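Local structure of L-Ribose isomerase (Acinetobacter, 4Q0S) at residues 80-84 with 218-222; 102-108 with 211-217; 123-127 with 190-194; 138-144 with 195-199. The protein isomerises the aldose L-ribose, probably to the ketose L-ribulose and probably at a metal site inside its cupin barrel. All coordinates share one frame; numbering follows the deposited sequence.

Interaction 1 (80-84 with 218-222); sequences LNEPA and TYSHE
The end of strand 73-82 comes alongside the loop leaving strand 211-217, with the CA atoms of Asn-81 and Tyr-219 5.7 Å apart, yet the two backbones are joined through a side chain. The carboxamide of Asn-81 grips the backbone of Ser-220 at two points. OD1 of Asn-81 accepts the N-H of Ser-220 at 2.8 Å on a lone pair, in the carbonyl plane, while ND2 of Asn-81 donates to Ser-220 O at 3.0 Å, almost straight (172°) and within the amide plane. Asparagine suits this place because one short stem carries a donor and an acceptor side by side. With CG anti to the backbone N (chi1 -162°), that stem also lays the amide flat over one face of the Tyr-219 ring, the two planes 8° apart and Asn-81 ND2 3.6 Å from Tyr-219 CE1. Glu-82 O meets the edge of the same ring, 3.6 Å from CD1 of Tyr-219, and CG of Pro-83 approaches CE1 of Tyr-219 to 3.6 Å. Trp-237 meets the tyrosine as well. Within 80-84, OE2 of Glu-82 takes the N-H of Ala-84 at 2.7 Å. Two bonds and the ring beneath it together fix the rotation of the amide, and the bonds engage both the N-H and the carbonyl of Ser-220. This should steady the loop just before Glu-222, a residue of the ribitol pocket.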
loop_
_atom_site.group_PDB
_atom_site.type_symbol
_atom_site.label_atom_id
_atom_site.label_comp_id
_atom_site.label_asym_id
_atom_site.label_seq_id
_atom_site.Cartn_x
_atom_site.Cartn_y
_atom_site.Cartn_z
ATOM N N LEU A 80 1.161 -8.566 18.534
ATOM C CA LEU A 80 1.548 -9.857 19.069
ATOM C C LEU A 80 2.597 -9.744 20.166
ATOM O O LEU A 80 3.531 -8.953 20.078
ATOM C CB LEU A 80 2.093 -10.745 17.945
ATOM C CG LEU A 80 2.588 -12.136 18.345
ATOM C CD1 LEU A 80 1.391 -13.039 18.655
ATOM C CD2 LEU A 80 3.423 -12.722 17.223
ATOM N N ASN A 81 2.418 -10.544 21.208
ATOM C CA ASN A 81 3.366 -10.607 22.310
ATOM C C ASN A 81 3.145 -12.015 22.837
ATOM O O ASN A 81 2.513 -12.237 23.869
ATOM C CB ASN A 81 3.067 -9.545 23.371
ATOM C CG ASN A 81 4.254 -9.297 24.285
ATOM O OD1 ASN A 81 5.409 -9.459 23.879
ATOM N ND2 ASN A 81 3.979 -8.888 25.514
ATOM N N GLU A 82 3.657 -12.959 22.058
ATOM C CA GLU A 82 3.546 -14.380 22.313
ATOM C C GLU A 82 4.708 -14.915 23.142
ATOM O O GLU A 82 5.868 -14.805 22.749
ATOM C CB GLU A 82 3.469 -15.109 20.969
ATOM C CG GLU A 82 3.661 -16.610 21.030
ATOM C CD GLU A 82 2.677 -17.290 21.955
ATOM O OE1 GLU A 82 1.491 -16.895 21.959
ATOM O OE2 GLU A 82 3.093 -18.229 22.669
ATOM N N PRO A 83 4.402 -15.512 24.304
ATOM C CA PRO A 83 5.442 -16.062 25.177
ATOM C C PRO A 83 6.260 -17.150 24.487
ATOM O O PRO A 83 7.463 -17.257 24.709
ATOM C CB PRO A 83 4.647 -16.609 26.365
ATOM C CG PRO A 83 3.465 -15.685 26.432
ATOM C CD PRO A 83 3.084 -15.568 24.960
ATOM N N ALA A 84 5.599 -17.939 23.642
ATOM C CA ALA A 84 6.248 -19.044 22.934
ATOM C C ALA A 84 6.765 -20.071 23.952
ATOM O O ALA A 84 7.820 -20.683 23.772
ATOM C CB ALA A 84 7.393 -18.527 22.072
ATOM N N THR A 218 11.733 -10.260 20.631
ATOM C CA THR A 218 11.419 -11.361 21.520
ATOM C C THR A 218 10.370 -10.790 22.473
ATOM O O THR A 218 10.091 -9.587 22.438
ATOM C CB THR A 218 12.678 -11.854 22.297
ATOM O OG1 THR A 218 13.293 -10.760 22.979
ATOM C CG2 THR A 218 13.695 -12.464 21.335
ATOM N N TYR A 219 9.796 -11.640 23.317
ATOM C CA TYR A 219 8.741 -11.226 24.241
ATOM C C TYR A 219 8.969 -9.906 24.972
ATOM O O TYR A 219 10.069 -9.622 25.444
ATOM C CB TYR A 219 8.491 -12.326 25.271
ATOM C CG TYR A 219 7.222 -12.138 26.068
ATOM C CD1 TYR A 219 5.981 -12.469 25.527
ATOM C CD2 TYR A 219 7.262 -11.639 27.371
ATOM C CE1 TYR A 219 4.808 -12.311 26.265
ATOM C CE2 TYR A 219 6.093 -11.477 28.124
ATOM C CZ TYR A 219 4.873 -11.817 27.564
ATOM O OH TYR A 219 3.722 -11.679 28.303
ATOM N N SER A 220 7.909 -9.110 25.078
ATOM C CA SER A 220 7.985 -7.826 25.761
ATOM C C SER A 220 7.424 -7.928 27.189
ATOM O O SER A 220 6.214 -8.050 27.389
ATOM C CB SER A 220 7.216 -6.774 24.961
ATOM O OG SER A 220 7.384 -5.485 25.514
ATOM N N HIS A 221 8.317 -7.892 28.174
ATOM C CA HIS A 221 7.926 -7.962 29.582
ATOM C C HIS A 221 7.632 -6.544 30.063
ATOM O O HIS A 221 8.551 -5.790 30.379
ATOM C CB HIS A 221 9.060 -8.553 30.430
ATOM C CG HIS A 221 9.484 -9.925 30.007
ATOM N ND1 HIS A 221 8.779 -11.061 30.342
ATOM C CD2 HIS A 221 10.536 -10.343 29.263
ATOM C CE1 HIS A 221 9.377 -12.118 29.822
ATOM N NE2 HIS A 221 10.446 -11.709 29.162
ATOM N N GLU A 222 6.355 -6.181 30.120
ATOM C CA GLU A 222 5.970 -4.844 30.556
ATOM C C GLU A 222 4.642 -4.821 31.304
ATOM O O GLU A 222 3.577 -4.917 30.692
ATOM C CB GLU A 222 5.868 -3.901 29.354
ATOM C CG GLU A 222 7.153 -3.735 28.565
ATOM C CD GLU A 222 6.972 -2.850 27.342
ATOM O OE1 GLU A 222 6.098 -3.166 26.504
ATOM O OE2 GLU A 222 7.704 -1.841 27.218
#

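Interaction 2 (102-108 with 211-217); sequences CDKLMIV and LVVREVS. With RB0 (D-ribitol), chain C.
Two neighbouring strands of the cupin barrel, 101-108 and 211-217, run antiparallel here, paired from Cys-102 with Ser-217 to Val-108 with Leu-211. Eight backbone hydrogen bonds join them, such as Met-106 N to Val-213 O at 2.7 Å. The hydrogen-bonded pairs turn Lys-104, Met-106 and Glu-215 to the face where ribitol lies. Glu-215 has CG anti to its backbone N (chi1 177°) and an extended chain, long enough to lift its carboxylate to the sugar alcohol, whose O3 donates to Glu-215 OE2 at 3.2 Å. Met-106 lines the same floor: its CE rests 3.5 Å from OE1 of Glu-215 and its SD lies 4.0 Å from C3 of ribitol, a flexible, weakly polar chain against the ligand's carbons. Lys-104 bends twice toward Glu-215 in a salt bridge, but the exact place of its NZ is doubtful; CD of Lys-104 comes 3.6 Å from ribitol O3. The opposite face is apolar at one end, where Leu-105 CD1 packs on Val-212 CG1 at 3.5 Å and helix 19-35 covers Ile-107 and Val-212. At the other end OD2 of Asp-103 stands at the edge of the Arg-214 guanidinium, a long salt bridge of 3.9 Å to NH2 with planes 81° apart. Stronger partners hold both groups: Tyr-38 for Asp-103, Glu-127 of the second subunit for Arg-214. Antiparallel strands whose inward side chains line the ligand site are typical of the cupin barrel.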
loop_
_atom_site.group_PDB
_atom_site.type_symbol
_atom_site.label_atom_id
_atom_site.label_comp_id
_atom_site.label_asym_id
_atom_site.label_seq_id
_atom_site.Cartn_x
_atom_site.Cartn_y
_atom_site.Cartn_z
ATOM N N CYS A 102 7.263 -10.749 19.645
ATOM C CA CYS A 102 6.515 -9.518 19.815
ATOM C C CYS A 102 6.534 -8.685 18.528
ATOM O O CYS A 102 7.594 -8.263 18.060
ATOM C CB CYS A 102 7.099 -8.718 20.978
ATOM S SG CYS A 102 6.240 -7.171 21.318
ATOM N N ASP A 103 5.350 -8.460 17.962
ATOM C CA ASP A 103 5.215 -7.695 16.723
ATOM C C ASP A 103 4.407 -6.446 17.049
ATOM O O ASP A 103 3.323 -6.541 17.619
ATOM C CB ASP A 103 4.467 -8.530 15.665
ATOM C CG ASP A 103 4.632 -7.986 14.247
ATOM O OD1 ASP A 103 4.556 -6.756 14.060
ATOM O OD2 ASP A 103 4.825 -8.792 13.312
ATOM N N LYS A 104 4.941 -5.280 16.704
ATOM C CA LYS A 104 4.243 -4.029 16.949
ATOM C C LYS A 104 4.590 -3.001 15.885
ATOM O O LYS A 104 5.590 -3.130 15.181
ATOM C CB LYS A 104 4.608 -3.460 18.320
ATOM C CG LYS A 104 6.010 -2.862 18.387
ATOM C CD LYS A 104 6.865 -3.543 19.456
ATOM C CE LYS A 104 7.128 -5.005 19.122
ATOM N NZ LYS A 104 8.092 -5.653 20.075
ATOM N N LEU A 105 3.741 -1.988 15.773
ATOM C CA LEU A 105 3.943 -0.902 14.835
ATOM C C LEU A 105 4.218 0.304 15.722
ATOM O O LEU A 105 3.485 0.551 16.674
ATOM C CB LEU A 105 2.679 -0.653 14.015
ATOM C CG LEU A 105 2.875 0.345 12.874
ATOM C CD1 LEU A 105 3.840 -0.256 11.858
ATOM C CD2 LEU A 105 1.533 0.662 12.211
ATOM N N MET A 106 5.281 1.039 15.424
ATOM C CA MET A 106 5.619 2.205 16.219
ATOM C C MET A 106 5.546 3.454 15.360
ATOM O O MET A 106 6.041 3.483 14.234
ATOM C CB MET A 106 7.019 2.046 16.819
ATOM C CG MET A 106 7.172 0.755 17.614
ATOM S SD MET A 106 8.735 0.593 18.486
ATOM C CE MET A 106 9.859 0.380 17.148
ATOM N N ILE A 107 4.907 4.483 15.896
ATOM C CA ILE A 107 4.769 5.727 15.170
ATOM C C ILE A 107 5.370 6.879 15.961
ATOM O O ILE A 107 4.944 7.185 17.074
ATOM C CB ILE A 107 3.288 6.007 14.846
ATOM C CG1 ILE A 107 2.713 4.816 14.073
ATOM C CG2 ILE A 107 3.165 7.297 14.033
ATOM C CD1 ILE A 107 1.278 4.992 13.643
ATOM N N VAL A 108 6.369 7.509 15.356
ATOM C CA VAL A 108 7.079 8.616 15.957
ATOM C C VAL A 108 6.968 9.840 15.055
ATOM O O VAL A 108 7.335 9.802 13.879
ATOM C CB VAL A 108 8.564 8.252 16.150
ATOM C CG1 VAL A 108 9.312 9.417 16.751
ATOM C CG2 VAL A 108 8.673 7.016 17.037
ATOM N N LEU A 211 7.315 8.844 11.412
ATOM C CA LEU A 211 8.137 7.671 11.204
ATOM C C LEU A 211 7.251 6.493 11.608
ATOM O O LEU A 211 6.650 6.500 12.684
ATOM C CB LEU A 211 9.372 7.709 12.110
ATOM C CG LEU A 211 10.036 6.344 12.335
ATOM C CD1 LEU A 211 10.488 5.777 10.997
ATOM C CD2 LEU A 211 11.227 6.488 13.300
ATOM N N VAL A 212 7.145 5.499 10.739
ATOM C CA VAL A 212 6.352 4.317 11.046
ATOM C C VAL A 212 7.302 3.139 10.927
ATOM O O VAL A 212 7.898 2.913 9.866
ATOM C CB VAL A 212 5.163 4.139 10.063
ATOM C CG1 VAL A 212 4.307 2.931 10.484
ATOM C CG2 VAL A 212 4.308 5.390 10.055
ATOM N N VAL A 213 7.451 2.393 12.017
ATOM C CA VAL A 213 8.367 1.260 12.033
ATOM C C VAL A 213 7.730 -0.007 12.570
ATOM O O VAL A 213 7.006 0.013 13.564
ATOM C CB VAL A 213 9.610 1.560 12.913
ATOM C CG1 VAL A 213 10.615 0.392 12.840
ATOM C CG2 VAL A 213 10.268 2.850 12.459
ATOM N N ARG A 214 8.013 -1.115 11.908
ATOM C CA ARG A 214 7.502 -2.395 12.343
ATOM C C ARG A 214 8.603 -3.049 13.187
ATOM O O ARG A 214 9.728 -3.238 12.720
ATOM C CB ARG A 214 7.171 -3.251 11.118
ATOM C CG ARG A 214 6.597 -4.618 11.432
ATOM C CD ARG A 214 6.392 -5.412 10.146
ATOM N NE ARG A 214 5.219 -4.983 9.378
ATOM C CZ ARG A 214 4.059 -5.638 9.374
ATOM N NH1 ARG A 214 3.041 -5.188 8.653
ATOM N NH2 ARG A 214 3.924 -6.746 10.094
ATOM N N GLU A 215 8.298 -3.365 14.442
ATOM C CA GLU A 215 9.287 -4.013 15.291
ATOM C C GLU A 215 8.942 -5.475 15.507
ATOM O O GLU A 215 7.808 -5.815 15.839
ATOM C CB GLU A 215 9.398 -3.330 16.661
ATOM C CG GLU A 215 10.392 -4.051 17.588
ATOM C CD GLU A 215 10.472 -3.442 18.970
ATOM O OE1 GLU A 215 10.921 -2.287 19.074
ATOM O OE2 GLU A 215 10.086 -4.120 19.953
ATOM N N VAL A 216 9.930 -6.336 15.294
ATOM C CA VAL A 216 9.774 -7.765 15.499
ATOM C C VAL A 216 10.842 -8.100 16.533
ATOM O O VAL A 216 12.038 -8.006 16.260
ATOM C CB VAL A 216 10.014 -8.559 14.190
ATOM C CG1 VAL A 216 10.117 -10.036 14.488
ATOM C CG2 VAL A 216 8.862 -8.318 13.227
ATOM N N SER A 217 10.411 -8.467 17.732
ATOM C CA SER A 217 11.367 -8.758 18.788
ATOM C C SER A 217 10.953 -9.970 19.593
ATOM O O SER A 217 9.961 -10.635 19.280
ATOM C CB SER A 217 11.459 -7.561 19.727
ATOM O OG SER A 217 10.280 -7.478 20.512
HETATM C C1 RB0 C . 9.719 1.256 23.919
HETATM O O1 RB0 C . 8.997 1.787 25.017
HETATM C C2 RB0 C . 9.178 -0.124 23.576
HETATM O O2 RB0 C . 9.574 -1.064 24.572
HETATM C C3 RB0 C . 9.666 -0.566 22.180
HETATM O O3 RB0 C . 8.977 -1.741 21.779
HETATM C C4 RB0 C . 11.179 -0.807 22.116
HETATM O O4 RB0 C . 11.689 -1.037 23.420
HETATM C C5 RB0 C . 11.878 0.394 21.486
HETATM O O5 RB0 C . 13.258 0.102 21.273
#

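Interaction 3 (123-127 with 190-194); sequences TESYE and KFVMH. With CO (cobalt (II) ion), chain B; RB0 (D-ribitol), chain D; RB0 (D-ribitol), chain C.
NZ of Lys-190 is gripped from several directions: it forms a salt bridge to Glu-127 OE1 at 2.7 Å, donates to a water at 2.7 Å, and pairs with Asp-103 of the second subunit. The bend at chi2 (-88°) folds the lysine back across Glu-127, whose OE1 offers its anti lone pair and also meets Arg-214 of the second subunit. The same water donates to Ser-125 OG at 3.1 Å. Between these strands the antiparallel pairs Glu-124 with Met-193 and Tyr-126 with Phe-191 direct their side chains to the other face. There Glu-124 OE2 binds the cobalt ion at 1.9 Å, and the hydroxyl of Tyr-126 donates to Glu-124 OE1 at 2.7 Å, a second-shell bond that orients the carboxylate. Tyr-126 OH is itself packed against Met-193 CB at 3.5 Å. A second ribitol sits on the edge strand, its C5 over one face of the Phe-191 ring; Val-192 N donates to O4 of this ribitol at 2.8 Å, and its O5 donates to Val-192 O at 2.6 Å. With His-117, His-119 and His-199, Glu-124 completes the three-histidine, one-glutamate metal site typical of cupins.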
loop_
_atom_site.group_PDB
_atom_site.type_symbol
_atom_site.label_atom_id
_atom_site.label_comp_id
_atom_site.label_asym_id
_atom_site.label_seq_id
_atom_site.Cartn_x
_atom_site.Cartn_y
_atom_site.Cartn_z
ATOM N N THR A 123 15.581 -8.656 22.508
ATOM C CA THR A 123 16.361 -8.329 21.324
ATOM C C THR A 123 15.327 -7.853 20.288
ATOM O O THR A 123 14.300 -8.512 20.077
ATOM C CB THR A 123 17.106 -9.566 20.776
ATOM O OG1 THR A 123 18.224 -9.867 21.622
ATOM C CG2 THR A 123 17.592 -9.308 19.352
ATOM N N GLU A 124 15.605 -6.717 19.649
ATOM C CA GLU A 124 14.694 -6.132 18.663
ATOM C C GLU A 124 15.268 -6.125 17.244
ATOM O O GLU A 124 16.466 -6.318 17.041
ATOM C CB GLU A 124 14.377 -4.677 19.044
ATOM C CG GLU A 124 13.877 -4.467 20.472
ATOM C CD GLU A 124 13.856 -2.998 20.892
ATOM O OE1 GLU A 124 14.184 -2.117 20.071
ATOM O OE2 GLU A 124 13.519 -2.721 22.059
ATOM N N SER A 125 14.384 -5.897 16.274
ATOM C CA SER A 125 14.746 -5.788 14.865
ATOM C C SER A 125 13.813 -4.710 14.317
ATOM O O SER A 125 12.640 -4.644 14.711
ATOM C CB SER A 125 14.527 -7.109 14.119
ATOM O OG SER A 125 13.151 -7.343 13.857
ATOM N N TYR A 126 14.328 -3.859 13.431
ATOM C CA TYR A 126 13.525 -2.776 12.876
ATOM C C TYR A 126 13.324 -2.846 11.376
ATOM O O TYR A 126 14.231 -3.201 10.626
ATOM C CB TYR A 126 14.153 -1.410 13.186
ATOM C CG TYR A 126 14.600 -1.225 14.611
ATOM C CD1 TYR A 126 13.727 -1.455 15.668
ATOM C CD2 TYR A 126 15.900 -0.806 14.900
ATOM C CE1 TYR A 126 14.131 -1.276 16.984
ATOM C CE2 TYR A 126 16.320 -0.621 16.213
ATOM C CZ TYR A 126 15.431 -0.859 17.251
ATOM O OH TYR A 126 15.843 -0.704 18.553
ATOM N N GLU A 127 12.127 -2.467 10.952
ATOM C CA GLU A 127 11.763 -2.421 9.545
ATOM C C GLU A 127 11.028 -1.093 9.373
ATOM O O GLU A 127 9.945 -0.913 9.923
ATOM C CB GLU A 127 10.824 -3.583 9.199
ATOM C CG GLU A 127 10.353 -3.598 7.754
ATOM C CD GLU A 127 9.141 -4.492 7.540
ATOM O OE1 GLU A 127 9.139 -5.634 8.042
ATOM O OE2 GLU A 127 8.195 -4.051 6.856
ATOM N N LYS A 190 16.697 -5.746 7.408
ATOM C CA LYS A 190 16.174 -5.669 8.768
ATOM C C LYS A 190 17.340 -5.294 9.684
ATOM O O LYS A 190 18.456 -5.770 9.485
ATOM C CB LYS A 190 15.608 -7.028 9.190
ATOM C CG LYS A 190 14.277 -7.389 8.544
ATOM C CD LYS A 190 13.111 -6.858 9.362
ATOM C CE LYS A 190 11.786 -7.430 8.890
ATOM N NZ LYS A 190 10.653 -6.988 9.751
ATOM N N PHE A 191 17.084 -4.451 10.680
ATOM C CA PHE A 191 18.130 -4.008 11.600
ATOM C C PHE A 191 17.958 -4.600 12.990
ATOM O O PHE A 191 16.933 -4.379 13.641
ATOM C CB PHE A 191 18.127 -2.483 11.714
ATOM C CG PHE A 191 19.364 -1.931 12.355
ATOM C CD1 PHE A 191 20.457 -1.563 11.577
ATOM C CD2 PHE A 191 19.451 -1.804 13.744
ATOM C CE1 PHE A 191 21.626 -1.072 12.174
ATOM C CE2 PHE A 191 20.610 -1.319 14.348
ATOM C CZ PHE A 191 21.698 -0.953 13.561
ATOM N N VAL A 192 18.971 -5.328 13.449
ATOM C CA VAL A 192 18.926 -5.974 14.758
ATOM C C VAL A 192 19.541 -5.174 15.907
ATOM O O VAL A 192 20.675 -4.704 15.826
ATOM C CB VAL A 192 19.626 -7.363 14.711
ATOM C CG1 VAL A 192 19.667 -7.991 16.103
ATOM C CG2 VAL A 192 18.886 -8.275 13.746
ATOM N N MET A 193 18.776 -5.022 16.978
ATOM C CA MET A 193 19.253 -4.327 18.167
ATOM C C MET A 193 19.302 -5.409 19.240
ATOM O O MET A 193 18.274 -5.761 19.822
ATOM C CB MET A 193 18.281 -3.219 18.580
ATOM C CG MET A 193 18.713 -2.426 19.819
ATOM S SD MET A 193 20.335 -1.623 19.622
ATOM C CE MET A 193 20.018 -0.510 18.209
ATOM N N HIS A 194 20.491 -5.957 19.485
ATOM C CA HIS A 194 20.624 -7.012 20.485
ATOM C C HIS A 194 20.266 -6.533 21.878
ATOM O O HIS A 194 20.404 -5.350 22.207
ATOM C CB HIS A 194 22.052 -7.571 20.512
ATOM C CG HIS A 194 22.397 -8.415 19.326
ATOM N ND1 HIS A 194 21.656 -9.517 18.956
ATOM C CD2 HIS A 194 23.418 -8.333 18.441
ATOM C CE1 HIS A 194 22.206 -10.079 17.893
ATOM N NE2 HIS A 194 23.277 -9.380 17.561
HETATM CO CO CO B . 13.770 -1.070 23.053
HETATM C C1 RB0 D . 22.665 -6.277 8.809
HETATM O O1 RB0 D . 22.159 -6.711 7.561
HETATM C C2 RB0 D . 21.943 -5.007 9.218
HETATM O O2 RB0 D . 22.071 -4.048 8.178
HETATM C C3 RB0 D . 22.537 -4.442 10.511
HETATM O O3 RB0 D . 23.905 -4.117 10.319
HETATM C C4 RB0 D . 22.396 -5.389 11.703
HETATM O O4 RB0 D . 21.075 -5.906 11.754
HETATM C C5 RB0 D . 22.711 -4.630 12.986
HETATM O O5 RB0 D . 22.500 -5.461 14.111
HETATM C C1 RB0 C . 9.719 1.256 23.919
HETATM O O1 RB0 C . 8.997 1.787 25.017
HETATM C C2 RB0 C . 9.178 -0.124 23.576
HETATM O O2 RB0 C . 9.574 -1.064 24.572
HETATM C C3 RB0 C . 9.666 -0.566 22.180
HETATM O O3 RB0 C . 8.977 -1.741 21.779
HETATM C C4 RB0 C . 11.179 -0.807 22.116
HETATM O O4 RB0 C . 11.689 -1.037 23.420
HETATM C C5 RB0 C . 11.878 0.394 21.486
HETATM O O5 RB0 C . 13.258 0.102 21.273
HETATM O O HOH W 1 20.372 -11.134 20.525
HETATM O O HOH W 2 11.365 -5.682 11.996
#

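Interaction 4 (138-144 with 195-199); sequences SPTPSAE and RKHLH. With CO (cobalt (II) ion), chain B.
The ring of His-197 is embraced by the 138-144 loop, in the loops that join strands of the cupin barrel. Its ND1 donates to Ser-138 O at 2.8 Å, nearly straight (171°) and in the ring plane. Pro-139 O lies at the ring's edge, 3.1 Å from CE1 of His-197, and Pro-141 covers one face in a CH-pi contact, its CB 4.0 Å from the centroid of the His-197 ring. Histidine suits this place, offering a flat surface to a rigid proline and an N-H at its rim to a carbonyl. Backbone bonds flank the ring: Ser-142 N donates to Lys-196 O at 2.7 Å, and Ser-138 N to Leu-198 O at 3.0 Å. Lys-196 adopts a left-handed backbone conformation (phi 73°), which helps turn its carbonyl toward Ser-142. Beyond, a water donates to Thr-140 O and accepts from Leu-198 N, bridging the loops where no direct bond joins that pair. At the outer rim Glu-144 OE1 and Lys-196 NZ are 4.4 Å apart, too far for a salt bridge, and a second water links them; Gly-120 O and Gly-87 O of the second subunit also receive the ammonium group, while the glutamate is poorly ordered. Toward the barrel interior the 195-199 loop reaches the metal site. His-197, held by its ring, uses its own carbonyl to orient a metal ligand: ND1 of His-199 donates to His-197 O at 2.8 Å, in the plane of the His-199 ring, which leaves the other nitrogen, NE2 of His-199, to bind the cobalt ion at 2.3 Å.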
loop_
_atom_site.group_PDB
_atom_site.type_symbol
_atom_site.label_atom_id
_atom_site.label_comp_id
_atom_site.label_asym_id
_atom_site.label_seq_id
_atom_site.Cartn_x
_atom_site.Cartn_y
_atom_site.Cartn_z
ATOM N N SER A 138 24.549 2.208 21.599
ATOM C CA SER A 138 25.865 1.864 22.120
ATOM C C SER A 138 26.231 0.530 21.483
ATOM O O SER A 138 25.518 -0.456 21.647
ATOM C CB SER A 138 25.819 1.711 23.641
ATOM O OG SER A 138 27.090 1.316 24.139
ATOM N N PRO A 139 27.345 0.491 20.741
ATOM C CA PRO A 139 27.808 -0.727 20.071
ATOM C C PRO A 139 28.262 -1.834 21.029
ATOM O O PRO A 139 28.430 -2.987 20.619
ATOM C CB PRO A 139 28.928 -0.215 19.171
ATOM C CG PRO A 139 29.489 0.911 19.965
ATOM C CD PRO A 139 28.259 1.615 20.478
ATOM N N THR A 140 28.462 -1.490 22.299
ATOM C CA THR A 140 28.854 -2.492 23.287
ATOM C C THR A 140 27.691 -2.729 24.234
ATOM O O THR A 140 26.962 -1.801 24.583
ATOM C CB THR A 140 30.092 -2.066 24.123
ATOM O OG1 THR A 140 29.917 -0.732 24.606
ATOM C CG2 THR A 140 31.347 -2.145 23.295
ATOM N N PRO A 141 27.493 -3.984 24.655
ATOM C CA PRO A 141 26.393 -4.284 25.569
ATOM C C PRO A 141 26.723 -3.806 26.971
ATOM O O PRO A 141 27.866 -3.453 27.258
ATOM C CB PRO A 141 26.292 -5.803 25.490
ATOM C CG PRO A 141 27.720 -6.205 25.311
ATOM C CD PRO A 141 28.210 -5.214 24.274
ATOM N N SER A 142 25.717 -3.782 27.834
ATOM C CA SER A 142 25.921 -3.381 29.215
ATOM C C SER A 142 26.382 -4.641 29.940
ATOM O O SER A 142 25.749 -5.694 29.826
ATOM C CB SER A 142 24.612 -2.886 29.822
ATOM O OG SER A 142 23.673 -3.944 29.891
ATOM N N ALA A 143 27.486 -4.544 30.673
ATOM C CA ALA A 143 28.010 -5.694 31.399
ATOM C C ALA A 143 27.119 -6.052 32.583
ATOM O O ALA A 143 26.800 -5.198 33.411
ATOM C CB ALA A 143 29.426 -5.407 31.879
ATOM N N GLU A 144 26.716 -7.317 32.655
ATOM C CA GLU A 144 25.873 -7.784 33.750
ATOM C C GLU A 144 26.742 -8.505 34.779
ATOM O O GLU A 144 27.175 -9.638 34.563
ATOM C CB GLU A 144 24.786 -8.724 33.224
ATOM C CG GLU A 144 23.728 -9.070 34.259
ATOM C CD GLU A 144 22.572 -9.858 33.677
ATOM O OE1 GLU A 144 22.794 -11.000 33.220
ATOM O OE2 GLU A 144 21.438 -9.330 33.672
ATOM N N ARG A 195 19.796 -7.470 22.692
ATOM C CA ARG A 195 19.452 -7.175 24.067
ATOM C C ARG A 195 20.717 -6.660 24.756
ATOM O O ARG A 195 21.828 -6.935 24.309
ATOM C CB ARG A 195 18.963 -8.446 24.761
ATOM C CG ARG A 195 19.951 -9.604 24.675
ATOM C CD ARG A 195 19.487 -10.793 25.494
ATOM N NE ARG A 195 18.392 -11.522 24.860
ATOM C CZ ARG A 195 18.547 -12.372 23.850
ATOM N NH1 ARG A 195 19.755 -12.603 23.356
ATOM N NH2 ARG A 195 17.494 -12.998 23.341
ATOM N N LYS A 196 20.522 -5.908 25.836
ATOM C CA LYS A 196 21.589 -5.327 26.646
ATOM C C LYS A 196 22.315 -4.161 25.986
ATOM O O LYS A 196 23.324 -3.678 26.497
ATOM C CB LYS A 196 22.585 -6.411 27.085
ATOM C CG LYS A 196 21.977 -7.407 28.079
ATOM C CD LYS A 196 22.984 -8.458 28.516
ATOM C CE LYS A 196 22.440 -9.311 29.658
ATOM N NZ LYS A 196 21.212 -10.039 29.255
ATOM N N HIS A 197 21.781 -3.691 24.863
ATOM C CA HIS A 197 22.372 -2.557 24.164
ATOM C C HIS A 197 21.521 -1.317 24.325
ATOM O O HIS A 197 20.313 -1.358 24.099
ATOM C CB HIS A 197 22.523 -2.864 22.676
ATOM C CG HIS A 197 23.710 -3.710 22.361
ATOM N ND1 HIS A 197 24.949 -3.174 22.085
ATOM C CD2 HIS A 197 23.864 -5.054 22.338
ATOM C CE1 HIS A 197 25.817 -4.153 21.909
ATOM N NE2 HIS A 197 25.185 -5.303 22.058
ATOM N N LEU A 198 22.153 -0.218 24.718
ATOM C CA LEU A 198 21.450 1.047 24.864
ATOM C C LEU A 198 21.021 1.514 23.481
ATOM O O LEU A 198 21.794 1.449 22.524
ATOM C CB LEU A 198 22.359 2.109 25.475
ATOM C CG LEU A 198 22.698 2.011 26.961
ATOM C CD1 LEU A 198 23.859 2.949 27.265
ATOM C CD2 LEU A 198 21.471 2.371 27.796
ATOM N N HIS A 199 19.786 1.982 23.371
ATOM C CA HIS A 199 19.305 2.472 22.093
ATOM C C HIS A 199 18.181 3.480 22.250
ATOM O O HIS A 199 17.506 3.537 23.280
ATOM C CB HIS A 199 18.858 1.313 21.191
ATOM C CG HIS A 199 17.782 0.456 21.782
ATOM N ND1 HIS A 199 18.021 -0.451 22.793
ATOM C CD2 HIS A 199 16.456 0.384 21.519
ATOM C CE1 HIS A 199 16.887 -1.042 23.128
ATOM N NE2 HIS A 199 15.922 -0.554 22.370
HETATM CO CO CO B . 13.770 -1.070 23.053
HETATM O O HOH W 3 24.936 -0.555 25.800
HETATM O O HOH W 4 20.970 -11.825 31.168
#

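Overall arrangement
Interactions 2 and 3 form the buried body of the barrel: strands 211-217 and 124-130 are neighbours in one sheet, and Val-216 O meets Ser-125 OG between them. Regular strand pairing dominates there, and both contacts reach the same ribitol. Interaction 1, also buried, lies at the end of that sheet, where strand pairing gives way to side-chain-to-backbone bonds. Interaction 4, partly exposed, joins two loops by carbonyl bonds, ring packing and waters. Interactions 3 and 4 each supply a cobalt ligand, Glu-124 and His-199, so strand and loop converge on one metal. All four contacts also touch the second subunit, with charged pairs concentrated at interactions 2 and 3.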